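Local atomic coordinates of PTS-dependent dihydroxyacetone kinase, ADP-binding subunit DhaL (Lactococcus lactis subsp. lactis, PDB entry 3CR3), a protein that carries the nucleotide of a PEP-dependent dihydroxyacetone kinase, its bound ADP being rephosphorylated to ATP by DhaM and the phosphoryl group then passed to dihydroxyacetone on DhaK. Residues 148-152 with 177-181; 140-145 with 184-188; 104-108 with 128-132; 152-157 with 169-174. The contacts are given in a common frame with arbitrary orientation. Residue numbers count along the deposited sequence, not the author numbering.

Interaction 1. Residues 148-152 with 177-181; sequences VVKAS and TQSSA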
# COMPACT_ATOMS: atom_id res chain seq x y z
N VAL A 148 -3.88 33.78 -15.29
CA VAL A 148 -3.12 32.60 -14.84
C VAL A 148 -4.03 31.46 -14.38
O VAL A 148 -3.75 30.28 -14.66
CB VAL A 148 -2.10 32.96 -13.73
CG1 VAL A 148 -1.30 31.71 -13.27
CG2 VAL A 148 -1.15 34.05 -14.22
N VAL A 149 -5.11 31.80 -13.67
CA VAL A 149 -6.09 30.81 -13.23
C VAL A 149 -6.70 30.07 -14.43
O VAL A 149 -6.78 28.84 -14.44
CB VAL A 149 -7.23 31.49 -12.40
CG1 VAL A 149 -8.37 30.49 -12.12
CG2 VAL A 149 -6.67 32.09 -11.12
N LYS A 150 -7.14 30.82 -15.43
CA LYS A 150 -7.72 30.21 -16.62
C LYS A 150 -6.68 29.37 -17.36
O LYS A 150 -7.00 28.30 -17.86
CB LYS A 150 -8.30 31.27 -17.56
CG LYS A 150 -9.65 31.79 -17.14
CD LYS A 150 -10.25 32.63 -18.24
CE LYS A 150 -11.65 33.10 -17.86
NZ LYS A 150 -12.68 32.02 -18.03
N ALA A 151 -5.45 29.88 -17.42
CA ALA A 151 -4.35 29.19 -18.09
C ALA A 151 -4.01 27.87 -17.43
O ALA A 151 -3.47 26.96 -18.08
CB ALA A 151 -3.11 30.09 -18.19
N SER A 152 -4.32 27.74 -16.13
CA SER A 152 -4.04 26.50 -15.43
C SER A 152 -4.76 25.31 -16.05
O SER A 152 -4.28 24.18 -15.97
CB SER A 152 -4.31 26.59 -13.92
OG SER A 152 -5.68 26.40 -13.61
N THR A 177 -4.38 26.99 -7.41
CA THR A 177 -4.12 28.17 -8.22
C THR A 177 -5.23 29.21 -7.99
O THR A 177 -4.94 30.39 -7.84
CB THR A 177 -3.97 27.81 -9.71
OG1 THR A 177 -2.88 26.89 -9.87
CG2 THR A 177 -3.68 29.05 -10.57
N GLN A 178 -6.48 28.75 -7.97
CA GLN A 178 -7.62 29.61 -7.70
C GLN A 178 -7.59 30.19 -6.29
O GLN A 178 -7.84 31.38 -6.09
CB GLN A 178 -8.95 28.88 -7.93
CG GLN A 178 -10.19 29.75 -7.70
CD GLN A 178 -10.28 30.92 -8.64
OE1 GLN A 178 -9.80 32.03 -8.34
NE2 GLN A 178 -10.89 30.71 -9.79
N SER A 179 -7.32 29.35 -5.30
CA SER A 179 -7.29 29.88 -3.94
C SER A 179 -6.12 30.88 -3.83
O SER A 179 -6.26 31.91 -3.21
CB SER A 179 -7.24 28.75 -2.89
OG SER A 179 -6.05 27.98 -3.04
N SER A 180 -5.00 30.62 -4.49
CA SER A 180 -3.91 31.61 -4.49
C SER A 180 -4.26 32.92 -5.19
O SER A 180 -3.75 33.97 -4.79
CB SER A 180 -2.59 31.03 -5.03
OG SER A 180 -2.01 30.13 -4.10
N ALA A 181 -5.11 32.87 -6.21
CA ALA A 181 -5.60 34.08 -6.88
C ALA A 181 -6.39 34.97 -5.91
O ALA A 181 -6.18 36.20 -5.87
CB ALA A 181 -6.46 33.72 -8.12

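Interaction 2. Residues 140-145 with 184-188; sequences ASKDNL and FETLL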
# COMPACT_ATOMS: atom_id res chain seq x y z
N ALA A 140 1.31 44.00 -11.78
CA ALA A 140 0.39 43.12 -11.06
C ALA A 140 -1.03 43.65 -11.09
O ALA A 140 -1.26 44.84 -10.89
CB ALA A 140 0.86 42.90 -9.63
N SER A 141 -1.99 42.75 -11.34
CA SER A 141 -3.39 43.13 -11.47
C SER A 141 -4.30 41.92 -11.31
O SER A 141 -3.90 40.78 -11.57
CB SER A 141 -3.63 43.74 -12.85
OG SER A 141 -3.76 42.71 -13.82
N LYS A 142 -5.55 42.19 -10.92
CA LYS A 142 -6.57 41.15 -10.83
C LYS A 142 -6.79 40.47 -12.19
O LYS A 142 -6.91 39.25 -12.26
CB LYS A 142 -7.88 41.70 -10.27
CG LYS A 142 -9.06 40.75 -10.41
CD LYS A 142 -10.10 40.92 -9.31
CE LYS A 142 -11.33 40.09 -9.60
NZ LYS A 142 -12.08 40.64 -10.76
N ASP A 143 -6.82 41.26 -13.25
CA ASP A 143 -6.94 40.73 -14.61
C ASP A 143 -5.83 39.71 -14.90
O ASP A 143 -6.09 38.64 -15.41
CB ASP A 143 -6.87 41.86 -15.66
CG ASP A 143 -8.23 42.50 -15.95
OD1 ASP A 143 -9.26 42.05 -15.39
OD2 ASP A 143 -8.27 43.46 -16.75
N ASN A 144 -4.58 40.08 -14.58
CA ASN A 144 -3.44 39.18 -14.80
C ASN A 144 -3.50 37.93 -13.94
O ASN A 144 -3.13 36.86 -14.39
CB ASN A 144 -2.11 39.93 -14.63
CG ASN A 144 -1.80 40.86 -15.81
OD1 ASN A 144 -2.61 41.00 -16.73
ND2 ASN A 144 -0.64 41.51 -15.76
N LEU A 145 -4.00 38.07 -12.71
CA LEU A 145 -4.25 36.91 -11.85
C LEU A 145 -5.26 35.92 -12.48
O LEU A 145 -4.99 34.72 -12.59
CB LEU A 145 -4.72 37.35 -10.46
CG LEU A 145 -3.63 37.98 -9.57
CD1 LEU A 145 -4.22 38.55 -8.28
CD2 LEU A 145 -2.54 36.95 -9.25
N PHE A 184 -3.97 36.88 -3.61
CA PHE A 184 -3.25 38.00 -4.21
C PHE A 184 -4.15 39.14 -4.63
O PHE A 184 -3.75 40.30 -4.58
CB PHE A 184 -2.43 37.53 -5.42
CG PHE A 184 -1.41 36.47 -5.09
CD1 PHE A 184 -0.79 36.44 -3.83
CD2 PHE A 184 -1.05 35.52 -6.04
CE1 PHE A 184 0.15 35.47 -3.52
CE2 PHE A 184 -0.11 34.53 -5.74
CZ PHE A 184 0.51 34.53 -4.47
N GLU A 185 -5.35 38.79 -5.09
CA GLU A 185 -6.37 39.76 -5.43
C GLU A 185 -6.76 40.62 -4.21
O GLU A 185 -6.84 41.84 -4.32
CB GLU A 185 -7.57 39.03 -6.07
CG GLU A 185 -8.93 39.51 -5.68
CD GLU A 185 -10.04 38.75 -6.41
OE1 GLU A 185 -9.81 37.59 -6.85
OE2 GLU A 185 -11.13 39.35 -6.54
N THR A 186 -6.97 39.99 -3.07
CA THR A 186 -7.23 40.72 -1.81
C THR A 186 -6.00 41.50 -1.32
O THR A 186 -6.11 42.58 -0.77
CB THR A 186 -7.72 39.78 -0.72
OG1 THR A 186 -6.84 38.64 -0.63
CG2 THR A 186 -9.14 39.30 -1.04
N LEU A 187 -4.81 40.94 -1.53
CA LEU A 187 -3.57 41.65 -1.25
C LEU A 187 -3.49 42.97 -2.04
O LEU A 187 -3.21 44.04 -1.47
CB LEU A 187 -2.36 40.76 -1.55
CG LEU A 187 -1.00 41.39 -1.22
CD1 LEU A 187 -0.94 41.94 0.23
CD2 LEU A 187 0.10 40.40 -1.45
N LEU A 188 -3.72 42.89 -3.35
CA LEU A 188 -3.68 44.05 -4.23
C LEU A 188 -4.66 45.15 -3.80
O LEU A 188 -4.33 46.34 -3.84
CB LEU A 188 -3.95 43.63 -5.68
CG LEU A 188 -2.84 42.86 -6.40
CD1 LEU A 188 -3.21 42.66 -7.86
CD2 LEU A 188 -1.49 43.57 -6.29

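Interaction 3. Residues 104-108 with 128-132; sequences IYAGL and WSAFL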
# COMPACT_ATOMS: atom_id res chain seq x y z
N ILE A 104 6.53 37.76 -1.13
CA ILE A 104 6.02 36.81 -2.09
C ILE A 104 7.15 35.89 -2.54
O ILE A 104 6.95 34.68 -2.68
CB ILE A 104 5.34 37.53 -3.30
CG1 ILE A 104 4.20 38.46 -2.83
CG2 ILE A 104 4.85 36.53 -4.36
CD1 ILE A 104 3.20 37.81 -1.84
N TYR A 105 8.35 36.45 -2.70
CA TYR A 105 9.52 35.67 -3.06
C TYR A 105 9.79 34.63 -1.98
O TYR A 105 10.00 33.46 -2.29
CB TYR A 105 10.75 36.57 -3.24
CG TYR A 105 12.00 35.80 -3.64
CD1 TYR A 105 12.39 35.73 -4.97
CD2 TYR A 105 12.77 35.13 -2.68
CE1 TYR A 105 13.53 35.02 -5.34
CE2 TYR A 105 13.91 34.41 -3.04
CZ TYR A 105 14.28 34.36 -4.38
OH TYR A 105 15.41 33.67 -4.76
N ALA A 106 9.81 35.06 -0.72
CA ALA A 106 9.99 34.12 0.39
C ALA A 106 8.95 33.00 0.30
O ALA A 106 9.30 31.83 0.35
CB ALA A 106 9.89 34.83 1.74
N GLY A 107 7.68 33.36 0.14
CA GLY A 107 6.58 32.37 0.07
C GLY A 107 6.74 31.38 -1.08
O GLY A 107 6.59 30.18 -0.89
N LEU A 108 7.06 31.89 -2.27
CA LEU A 108 7.23 31.04 -3.47
C LEU A 108 8.37 30.04 -3.29
O LEU A 108 8.21 28.85 -3.56
CB LEU A 108 7.47 31.90 -4.72
CG LEU A 108 7.92 31.23 -6.03
CD1 LEU A 108 6.86 30.27 -6.60
CD2 LEU A 108 8.26 32.32 -7.05
N TRP A 128 1.96 32.02 -7.98
CA TRP A 128 2.90 32.69 -7.08
C TRP A 128 4.03 33.29 -7.92
O TRP A 128 4.40 34.45 -7.73
CB TRP A 128 3.45 31.74 -5.99
CG TRP A 128 2.52 31.59 -4.80
CD1 TRP A 128 1.37 30.85 -4.73
CD2 TRP A 128 2.69 32.19 -3.51
NE1 TRP A 128 0.79 30.98 -3.48
CE2 TRP A 128 1.58 31.80 -2.71
CE3 TRP A 128 3.65 33.04 -2.95
CZ2 TRP A 128 1.43 32.21 -1.38
CZ3 TRP A 128 3.48 33.46 -1.65
CH2 TRP A 128 2.38 33.04 -0.88
N SER A 129 4.54 32.50 -8.87
CA SER A 129 5.61 32.94 -9.77
C SER A 129 5.17 34.06 -10.70
O SER A 129 5.87 35.06 -10.85
CB SER A 129 6.14 31.77 -10.60
OG SER A 129 7.19 32.20 -11.45
N ALA A 130 4.02 33.87 -11.35
CA ALA A 130 3.48 34.89 -12.27
C ALA A 130 3.20 36.21 -11.55
O ALA A 130 3.46 37.29 -12.08
CB ALA A 130 2.20 34.36 -12.98
N PHE A 131 2.69 36.11 -10.32
CA PHE A 131 2.36 37.31 -9.54
C PHE A 131 3.61 38.08 -9.13
O PHE A 131 3.66 39.32 -9.24
CB PHE A 131 1.52 36.91 -8.32
CG PHE A 131 1.16 38.05 -7.42
CD1 PHE A 131 0.36 39.11 -7.89
CD2 PHE A 131 1.56 38.05 -6.09
CE1 PHE A 131 -0.00 40.17 -7.05
CE2 PHE A 131 1.19 39.10 -5.23
CZ PHE A 131 0.41 40.15 -5.70
N LEU A 132 4.63 37.36 -8.65
CA LEU A 132 5.94 37.98 -8.32
C LEU A 132 6.57 38.65 -9.53
O LEU A 132 7.05 39.78 -9.45
CB LEU A 132 6.91 36.94 -7.75
CG LEU A 132 8.36 37.38 -7.48
CD1 LEU A 132 8.41 38.41 -6.34
CD2 LEU A 132 9.21 36.18 -7.16

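Interaction 4. Residues 152-157 with 169-174; sequences SAGLLA and SIGHID. With ADP (adenosine-5'-diphosphate), chain G.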
# COMPACT_ATOMS: atom_id res chain seq x y z
N SER A 152 -4.32 27.74 -16.13
CA SER A 152 -4.04 26.50 -15.43
C SER A 152 -4.76 25.31 -16.05
O SER A 152 -4.28 24.18 -15.97
CB SER A 152 -4.31 26.59 -13.92
OG SER A 152 -5.68 26.40 -13.61
N ALA A 153 -5.90 25.56 -16.67
CA ALA A 153 -6.72 24.49 -17.27
C ALA A 153 -5.95 23.70 -18.34
O ALA A 153 -5.99 22.47 -18.36
CB ALA A 153 -8.02 25.07 -17.85
N GLY A 154 -5.22 24.42 -19.20
CA GLY A 154 -4.52 23.80 -20.34
C GLY A 154 -3.33 22.92 -19.97
O GLY A 154 -2.85 22.16 -20.80
N LEU A 155 -2.86 23.02 -18.73
CA LEU A 155 -1.66 22.33 -18.29
C LEU A 155 -1.93 20.88 -17.90
O LEU A 155 -3.00 20.56 -17.35
CB LEU A 155 -1.02 23.08 -17.10
CG LEU A 155 -0.51 24.51 -17.29
CD1 LEU A 155 -0.27 25.18 -15.96
CD2 LEU A 155 0.79 24.53 -18.12
N LEU A 156 -0.94 20.02 -18.18
CA LEU A 156 -0.87 18.67 -17.62
C LEU A 156 -0.43 18.75 -16.16
O LEU A 156 0.58 19.35 -15.85
CB LEU A 156 0.11 17.79 -18.40
CG LEU A 156 0.29 16.33 -17.95
CD1 LEU A 156 -0.88 15.48 -18.39
CD2 LEU A 156 1.59 15.74 -18.48
N ALA A 157 -1.20 18.14 -15.27
CA ALA A 157 -0.82 18.07 -13.86
C ALA A 157 0.31 17.07 -13.66
O ALA A 157 0.20 15.91 -14.03
CB ALA A 157 -2.03 17.67 -13.00
N SER A 169 -6.32 15.37 -16.66
CA SER A 169 -6.24 16.61 -15.86
C SER A 169 -6.28 17.88 -16.72
O SER A 169 -6.54 18.96 -16.21
CB SER A 169 -5.00 16.61 -14.97
OG SER A 169 -3.83 16.76 -15.75
N ILE A 170 -6.00 17.73 -18.01
CA ILE A 170 -6.10 18.82 -18.98
C ILE A 170 -7.56 19.23 -19.18
O ILE A 170 -8.44 18.39 -19.35
CB ILE A 170 -5.44 18.40 -20.33
CG1 ILE A 170 -3.94 18.12 -20.14
CG2 ILE A 170 -5.69 19.46 -21.40
CD1 ILE A 170 -3.30 17.26 -21.23
N GLY A 171 -7.83 20.53 -19.11
CA GLY A 171 -9.20 21.02 -19.22
C GLY A 171 -9.86 21.32 -17.88
O GLY A 171 -11.05 21.65 -17.84
N HIS A 172 -9.10 21.21 -16.79
CA HIS A 172 -9.60 21.48 -15.45
C HIS A 172 -8.74 22.51 -14.73
O HIS A 172 -7.52 22.36 -14.64
CB HIS A 172 -9.72 20.18 -14.64
CG HIS A 172 -10.63 19.18 -15.28
ND1 HIS A 172 -11.99 19.34 -15.34
CD2 HIS A 172 -10.35 18.04 -15.97
CE1 HIS A 172 -12.53 18.33 -16.01
NE2 HIS A 172 -11.55 17.53 -16.39
N ILE A 173 -9.39 23.57 -14.24
CA ILE A 173 -8.69 24.62 -13.49
C ILE A 173 -8.17 24.07 -12.15
O ILE A 173 -8.89 23.37 -11.46
CB ILE A 173 -9.61 25.87 -13.30
CG1 ILE A 173 -9.95 26.47 -14.67
CG2 ILE A 173 -8.97 26.88 -12.31
CD1 ILE A 173 -11.08 27.52 -14.68
N ASP A 174 -6.92 24.36 -11.81
CA ASP A 174 -6.30 23.91 -10.56
C ASP A 174 -6.87 24.64 -9.34
O ASP A 174 -6.86 25.86 -9.30
CB ASP A 174 -4.80 24.15 -10.61
CG ASP A 174 -4.09 23.65 -9.37
OD1 ASP A 174 -4.23 22.45 -9.04
OD2 ASP A 174 -3.41 24.47 -8.72
PB ADP G . -5.02 17.60 -1.34
O1B ADP G . -6.45 17.22 -1.12
O2B ADP G . -4.09 16.94 -0.39
O3B ADP G . -4.57 17.50 -2.80
PA ADP G . -5.97 20.34 -1.39
O1A ADP G . -7.10 19.81 -2.21
O2A ADP G . -6.35 21.14 -0.16
O3A ADP G . -4.93 19.18 -0.96
O5' ADP G . -5.02 21.26 -2.31
C5' ADP G . -4.76 20.90 -3.68
C4' ADP G . -3.83 21.94 -4.25
O4' ADP G . -2.53 21.88 -3.65
C3' ADP G . -3.58 21.77 -5.74
O3' ADP G . -4.62 22.43 -6.46
C2' ADP G . -2.21 22.39 -5.96
O2' ADP G . -2.28 23.78 -6.31
C1' ADP G . -1.56 22.33 -4.58
N9 ADP G . -0.46 21.35 -4.60
C8 ADP G . -0.62 20.02 -4.45
N7 ADP G . 0.56 19.39 -4.50
C5 ADP G . 1.50 20.34 -4.70
C6 ADP G . 2.97 20.35 -4.86
N6 ADP G . 3.64 19.19 -4.79
N1 ADP G . 3.58 21.54 -5.04
C2 ADP G . 2.90 22.71 -5.08
N3 ADP G . 1.57 22.76 -4.95
C4 ADP G . 0.83 21.63 -4.77

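Interaction 1. Residues 148-152 with 177-181
Val149 shows how one well-placed branched side chain can join two helices. In its t rotamer it spreads its methyls over the facing turn: CG2 meets Ala181 CB at 3.4 Å, while CG1 lies 3.4 Å from Gln178 NE2. Gln178 leaves its own backbone sideways, and its t, p conformation brings the amide end back towards the valine. Thr177 adopts the m rotamer, which sends CG2 to within 4.0 Å of Val149 CA and 4.2 Å of Ser152 CB. Helices 142-151 and 175-191 thus pack closely in the all-helical DhaL fold, beside the nucleotide pocket, for Thr177 itself touches ADP. Its OG1 is hydrogen-bonded to Asp174, so methyl and hydroxyl serve different neighbours. Ser152, in the p rotamer, turns its OG back onto Val149 O at 2.8 Å, a bond within residues 148-152. Helix 125-136 adds Ile127 against Val148 and Ala181, and Ile173 packs on Val149.

Interaction 2. Residues 140-145 with 184-188
Helix 142-151 begins against the flank of helix 175-191, and the turn that leads into it forms a shallow seat for Leu188. This leucine is the bump: its CD1 comes to 3.6 Å from Ser141 CA and 3.9 Å from Lys142 N, and its CD2 to 4.1 Å from Ala140 CB. Ser141, whose CB points away, is the N-cap of helix 142-151, its OG accepting from Asn144 N at 2.9 Å. One turn on, Leu145 is the reciprocal bump. Its CD1 presses into helix 175-191, 3.5 Å from Phe184 CB and 3.4 Å from Glu185 N, while its CD2 lies at the edge of the Phe184 ring. That ring leads away from the contact to stack with Phe131 and meet Trp128 edge-to-face, linking this helix pair to helix 125-136. Beside the leucines, the exposed Lys142 brings CE to 3.2 Å from Glu185 OE2, but Lys142 NZ stays 4.5 Å from the same oxygen. The contact therefore rests on leucine shape and apolar burial; its one pair of opposite charges stays beyond a salt bridge, and the buried Glu185 is paired instead with Lys17 of helix 4-20.

Interaction 3. Residues 104-108 with 128-132
Helices 100-115 and 125-136 run nearly antiparallel, and a tryptophan of one lies over a glycine of the other; the axes of segments 104-108 and 128-132 approach to 9.8 Å, with 159° between their N-to-C directions. Trp128 opens segment 128-132. Its indole points at the other helix and lies against the backbone, CE3 being 3.7 Å from both Ile104 O and Leu108 N, and CZ3 3.7 Å from Gly107 CA. A glycine is what the ring needs at that point: an ideal CB on Gly107 would fall 2.4 Å from Trp128 CZ3, a clash. The flank of the tryptophan is closed by Leu108, whose CD1 is 3.8 Å from Trp128 CB. Next comes Ser129, with its CA 3.8 Å from Leu108 CD2. Phe131 touches segment 104-108 through CE2, 3.9 Å from Ile104 CG1, and also stacks on Phe184 of helix 175-191. Leu132 ends the walk: its CB is 4.0 Å from Ile104 CG2, and its CD2 lies 4.0 Å from Leu108 CD2 and 3.9 Å from CD1 of the exposed Tyr105. The indole NE1 is hydrogen-bonded to Ser180 of helix 175-191. With that polar need met by a third helix, the two segments meet without a hydrogen bond between them, through apolar side chains and the indole lying on the backbone, and the fit depends on steric complementarity at Gly107.

Interaction 4. Residues 152-157 with 169-174
The shortest polar contacts run from Asp174 to the nucleotide: OD1 accepts from ADP O3' at 2.6 Å and OD2 from ADP O2' at 2.7 Å, a bidentate grip on the ribose. Behind this carboxylate, three hydrogen bonds join the segments. Gly171 N donates to Ala153 O at 2.8 Å, Asp174 N to Ser152 OG at 3.0 Å, and Ala157 N to Ser169 OG at 3.0 Å. Both serines have a second partner, Ser152 OG bonding to Val149 O and Ser169 OG to Gly166 O. The arrangement illustrates how a loop without regular strands can hold a binding residue in place: both segments belong to the long connection between helices 142-151 and 175-191, and Asp174 is the N-cap of the latter, where its side chain also bonds to Thr177. Ser169 to His172 form a type II beta turn, whose third position is Gly171, with a positive phi of 98° that calls for glycine. Lys122 gathers the carbonyl oxygens of Ser152, Leu155 and Ser169 from both segments. A CA-H...O contact from Ala153 CA to His172 O, 3.5 Å, adds to the pairing. Farther out, Ala153 CB packs on Ile173 CG1 at 4.0 Å. Ile173 also packs on Tyr24 and Leu28 of helix 22-28. Leu156 CD1 and Ile170 CD1, on exposed residues, meet at 4.1 Å.

In the fold
Chemistry here follows position in the fold. Interactions 1 and 3 are buried, and interaction 2 is partly so; all three join helices mainly through apolar side chains. Interactions 1 and 2 are two stations, with centres about 11 Å apart, along the same pair, helices 142-151 and 175-191, whereas interaction 3 attaches helix 100-115 to helix 125-136. The aromatic group of Phe184, Phe131 and Trp128 makes interactions 2 and 3 continuous, and Ser180 ties interaction 1 to Trp128. The centre of interaction 4 lies about 18 Å from the centre of the chain; this contact is more exposed and held by hydrogen bonds from backbone N atoms, two of them to serine hydroxyls. It shares Ser152 with interaction 1, so the helical core passes directly into the ADP-binding loop.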